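Local coordinates for putative methylthioribose-1-phosphate isomerase (Pyrococcus horikoshii OT3, PDB 6A34), which probably catalyses the interconversion of methylthioribose-1-phosphate and methylthioribulose-1-phosphate in the methionine salvage pathway, at residues L10-R15 with S216-N221. Sequence-based numbering, arbitrary orientation.
Sequences LTKLPR and SYDGLN
The carboxylate of D218, at the C-terminal end of helix 206-217, shows how one buried acid can hold a loop some 200 residues away in sequence by hydrogen bonding through both of its oxygens. D218 OD2 takes a very short bond of 2.4 Å from T11 OG1, using the lone pair on the side of the other oxygen. D218 OD1 accepts the backbone N-H of K12, K12 N to D218 OD1 2.7 Å and nearly straight at 167°, met from above the carboxylate plane. The T11 hydroxyl, anti to its own backbone N (chi1 -170°), does double duty: while donating to D218 it accepts from the backbone N of L13, L13 N to T11 OG1 3.1 Å, closing an ST turn. D218 OD2 also forms a salt bridge with R185 of helix 180-189, which would be expected to stabilise the charged carboxylate.

Apolar contacts lie beside this polar grip. L13 CD2 sits over one face of the Y217 ring in a CH-pi contact, 3.8 Å from its centroid, while K12 CB comes against the ring edge, 3.9 Å from Y217 CE1. The rest of the K12 chain runs past D218 in the opposite direction.

G219, the first residue to leave helical geometry, has positive phi (75°), and the bond from G219 N to S216 O, 2.7 Å, is one of two back into the last turn that define a Schellman motif. The contact thus joins the N-terminal loop between helix 7-10 and strand 17-20 to a Schellman-capped helix end, just before strand 222-225, outermost within this chain in the sheet of the Rossmann-like domain.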
ATOM      1  N   LEU A  10       0.138 -30.984  -5.200  1.00 42.81           N
ATOM      2  CA  LEU A  10      -0.260 -29.550  -5.257  1.00 39.04           C
ATOM      3  C   LEU A  10       0.882 -28.615  -4.823  1.00 38.20           C
ATOM      4  O   LEU A  10       0.946 -27.472  -5.256  1.00 38.90           O
ATOM      5  CB  LEU A  10      -1.499 -29.351  -4.384  1.00 38.57           C
ATOM      6  CG  LEU A  10      -2.795 -29.928  -4.958  1.00 37.55           C
ATOM      7  CD1 LEU A  10      -3.921 -29.758  -3.964  1.00 38.52           C
ATOM      8  CD2 LEU A  10      -3.164 -29.301  -6.300  1.00 36.01           C
ATOM      9  N   THR A  11       1.790 -29.096  -3.970  1.00 40.38           N
ATOM     10  CA  THR A  11       2.874 -28.260  -3.455  1.00 37.74           C
ATOM     11  C   THR A  11       4.133 -29.106  -3.265  1.00 38.59           C
ATOM     12  O   THR A  11       4.041 -30.298  -3.062  1.00 39.40           O
ATOM     13  CB  THR A  11       2.513 -27.620  -2.110  1.00 33.88           C
ATOM     14  OG1 THR A  11       3.513 -26.640  -1.807  1.00 35.72           O
ATOM     15  CG2 THR A  11       2.423 -28.640  -0.993  1.00 33.45           C
ATOM     16  N   LYS A  12       5.285 -28.440  -3.289  1.00 38.17           N
ATOM     17  CA  LYS A  12       6.561 -29.055  -2.992  1.00 42.91           C
ATOM     18  C   LYS A  12       6.991 -28.717  -1.561  1.00 40.46           C
ATOM     19  O   LYS A  12       7.981 -29.215  -1.086  1.00 44.13           O
ATOM     20  CB  LYS A  12       7.627 -28.569  -3.972  1.00 45.68           C
ATOM     21  CG  LYS A  12       7.500 -29.101  -5.390  1.00 52.96           C
ATOM     22  CD  LYS A  12       8.380 -28.334  -6.380  1.00 60.43           C
ATOM     23  CE  LYS A  12       7.952 -28.530  -7.822  1.00 73.20           C
ATOM     24  NZ  LYS A  12       7.904 -27.248  -8.569  1.00 81.67           N
ATOM     25  N   LEU A  13       6.230 -27.852  -0.897  1.00 41.56           N
ATOM     26  CA  LEU A  13       6.509 -27.443   0.446  1.00 41.59           C
ATOM     27  C   LEU A  13       6.158 -28.576   1.401  1.00 40.19           C
ATOM     28  O   LEU A  13       5.141 -29.253   1.213  1.00 34.89           O
ATOM     29  CB  LEU A  13       5.668 -26.207   0.796  1.00 40.64           C
ATOM     30  CG  LEU A  13       6.093 -24.891   0.146  1.00 41.75           C
ATOM     31  CD1 LEU A  13       5.057 -23.811   0.404  1.00 37.80           C
ATOM     32  CD2 LEU A  13       7.458 -24.429   0.630  1.00 40.87           C
ATOM     33  N   PRO A  14       6.923 -28.724   2.508  1.00 39.67           N
ATOM     34  CA  PRO A  14       6.493 -29.544   3.636  1.00 40.44           C
ATOM     35  C   PRO A  14       5.346 -28.844   4.368  1.00 39.18           C
ATOM     36  O   PRO A  14       5.091 -27.646   4.135  1.00 38.40           O
ATOM     37  CB  PRO A  14       7.704 -29.542   4.578  1.00 44.30           C
ATOM     38  CG  PRO A  14       8.301 -28.171   4.330  1.00 46.44           C
ATOM     39  CD  PRO A  14       8.121 -27.939   2.838  1.00 41.06           C
ATOM     40  N   ARG A  15       4.680 -29.591   5.251  1.00 37.87           N
ATOM     41  CA  ARG A  15       3.711 -29.032   6.142  1.00 35.27           C
ATOM     42  C   ARG A  15       4.383 -27.894   6.923  1.00 37.26           C
ATOM     43  O   ARG A  15       5.578 -27.917   7.183  1.00 34.19           O
ATOM     44  CB  ARG A  15       3.089 -30.134   7.004  1.00 36.85           C
ATOM     45  CG  ARG A  15       1.883 -30.779   6.344  1.00 40.12           C
ATOM     46  CD  ARG A  15       1.561 -32.241   6.539  1.00 37.83           C
ATOM     47  NE  ARG A  15       0.549 -32.363   7.552  1.00 37.92           N
ATOM     48  CZ  ARG A  15      -0.444 -33.251   7.648  1.00 34.98           C
ATOM     49  NH1 ARG A  15      -0.969 -33.412   8.839  1.00 32.47           N
ATOM     50  NH2 ARG A  15      -0.957 -33.916   6.631  1.00 34.25           N
ATOM     51  N   SER A 216       5.825 -18.719  -5.556  1.00 33.86           N
ATOM     52  CA  SER A 216       7.000 -18.829  -6.395  1.00 38.96           C
ATOM     53  C   SER A 216       7.697 -20.191  -6.179  1.00 36.95           C
ATOM     54  O   SER A 216       7.974 -20.897  -7.121  1.00 38.14           O
ATOM     55  CB  SER A 216       7.938 -17.682  -6.196  1.00 41.40           C
ATOM     56  OG  SER A 216       8.869 -17.688  -7.256  1.00 46.59           O
ATOM     57  N   TYR A 217       7.945 -20.568  -4.930  1.00 33.41           N
ATOM     58  CA  TYR A 217       8.530 -21.849  -4.610  1.00 34.72           C
ATOM     59  C   TYR A 217       7.866 -22.981  -5.398  1.00 33.73           C
ATOM     60  O   TYR A 217       8.561 -23.870  -5.893  1.00 35.65           O
ATOM     61  CB  TYR A 217       8.428 -22.141  -3.114  1.00 36.71           C
ATOM     62  CG  TYR A 217       9.286 -23.291  -2.645  1.00 38.90           C
ATOM     63  CD1 TYR A 217       8.788 -24.579  -2.641  1.00 40.89           C
ATOM     64  CD2 TYR A 217      10.577 -23.096  -2.184  1.00 40.59           C
ATOM     65  CE1 TYR A 217       9.538 -25.649  -2.195  1.00 40.67           C
ATOM     66  CE2 TYR A 217      11.346 -24.158  -1.731  1.00 46.58           C
ATOM     67  CZ  TYR A 217      10.825 -25.447  -1.743  1.00 44.03           C
ATOM     68  OH  TYR A 217      11.527 -26.534  -1.290  1.00 44.43           O
ATOM     69  N   ASP A 218       6.541 -22.926  -5.555  1.00 31.21           N
ATOM     70  CA  ASP A 218       5.816 -23.973  -6.217  1.00 29.48           C
ATOM     71  C   ASP A 218       5.716 -23.736  -7.717  1.00 33.43           C
ATOM     72  O   ASP A 218       5.042 -24.509  -8.402  1.00 37.72           O
ATOM     73  CB  ASP A 218       4.438 -24.164  -5.582  1.00 33.58           C
ATOM     74  CG  ASP A 218       4.466 -25.053  -4.351  1.00 36.21           C
ATOM     75  OD1 ASP A 218       5.416 -25.871  -4.257  1.00 38.97           O
ATOM     76  OD2 ASP A 218       3.528 -24.941  -3.494  1.00 38.25           O
ATOM     77  N   GLY A 219       6.342 -22.679  -8.246  1.00 33.63           N
ATOM     78  CA  GLY A 219       6.318 -22.438  -9.702  1.00 35.19           C
ATOM     79  C   GLY A 219       4.992 -21.903 -10.253  1.00 38.74           C
ATOM     80  O   GLY A 219       4.717 -22.019 -11.453  1.00 37.64           O
ATOM     81  N   LEU A 220       4.154 -21.278  -9.418  1.00 38.67           N
ATOM     82  CA  LEU A 220       2.982 -20.547  -9.963  1.00 35.35           C
ATOM     83  C   LEU A 220       3.483 -19.294 -10.700  1.00 35.92           C
ATOM     84  O   LEU A 220       4.462 -18.695 -10.294  1.00 39.29           O
ATOM     85  CB  LEU A 220       2.040 -20.157  -8.819  1.00 33.74           C
ATOM     86  CG  LEU A 220       1.003 -21.199  -8.423  1.00 34.02           C
ATOM     87  CD1 LEU A 220       1.654 -22.494  -7.920  1.00 36.18           C
ATOM     88  CD2 LEU A 220       0.070 -20.619  -7.366  1.00 38.09           C
ATOM     89  N   ASN A 221       2.796 -18.870 -11.771  1.00 35.03           N
ATOM     90  CA  ASN A 221       3.144 -17.590 -12.392  1.00 33.23           C
ATOM     91  C   ASN A 221       2.534 -16.416 -11.577  1.00 33.50           C
ATOM     92  O   ASN A 221       1.357 -16.236 -11.506  1.00 33.11           O
ATOM     93  CB  ASN A 221       2.753 -17.600 -13.864  1.00 31.41           C
ATOM     94  CG  ASN A 221       3.068 -16.288 -14.536  1.00 34.84           C
ATOM     95  OD1 ASN A 221       4.128 -15.734 -14.270  1.00 32.83           O
ATOM     96  ND2 ASN A 221       2.154 -15.778 -15.363  1.00 28.39           N
TER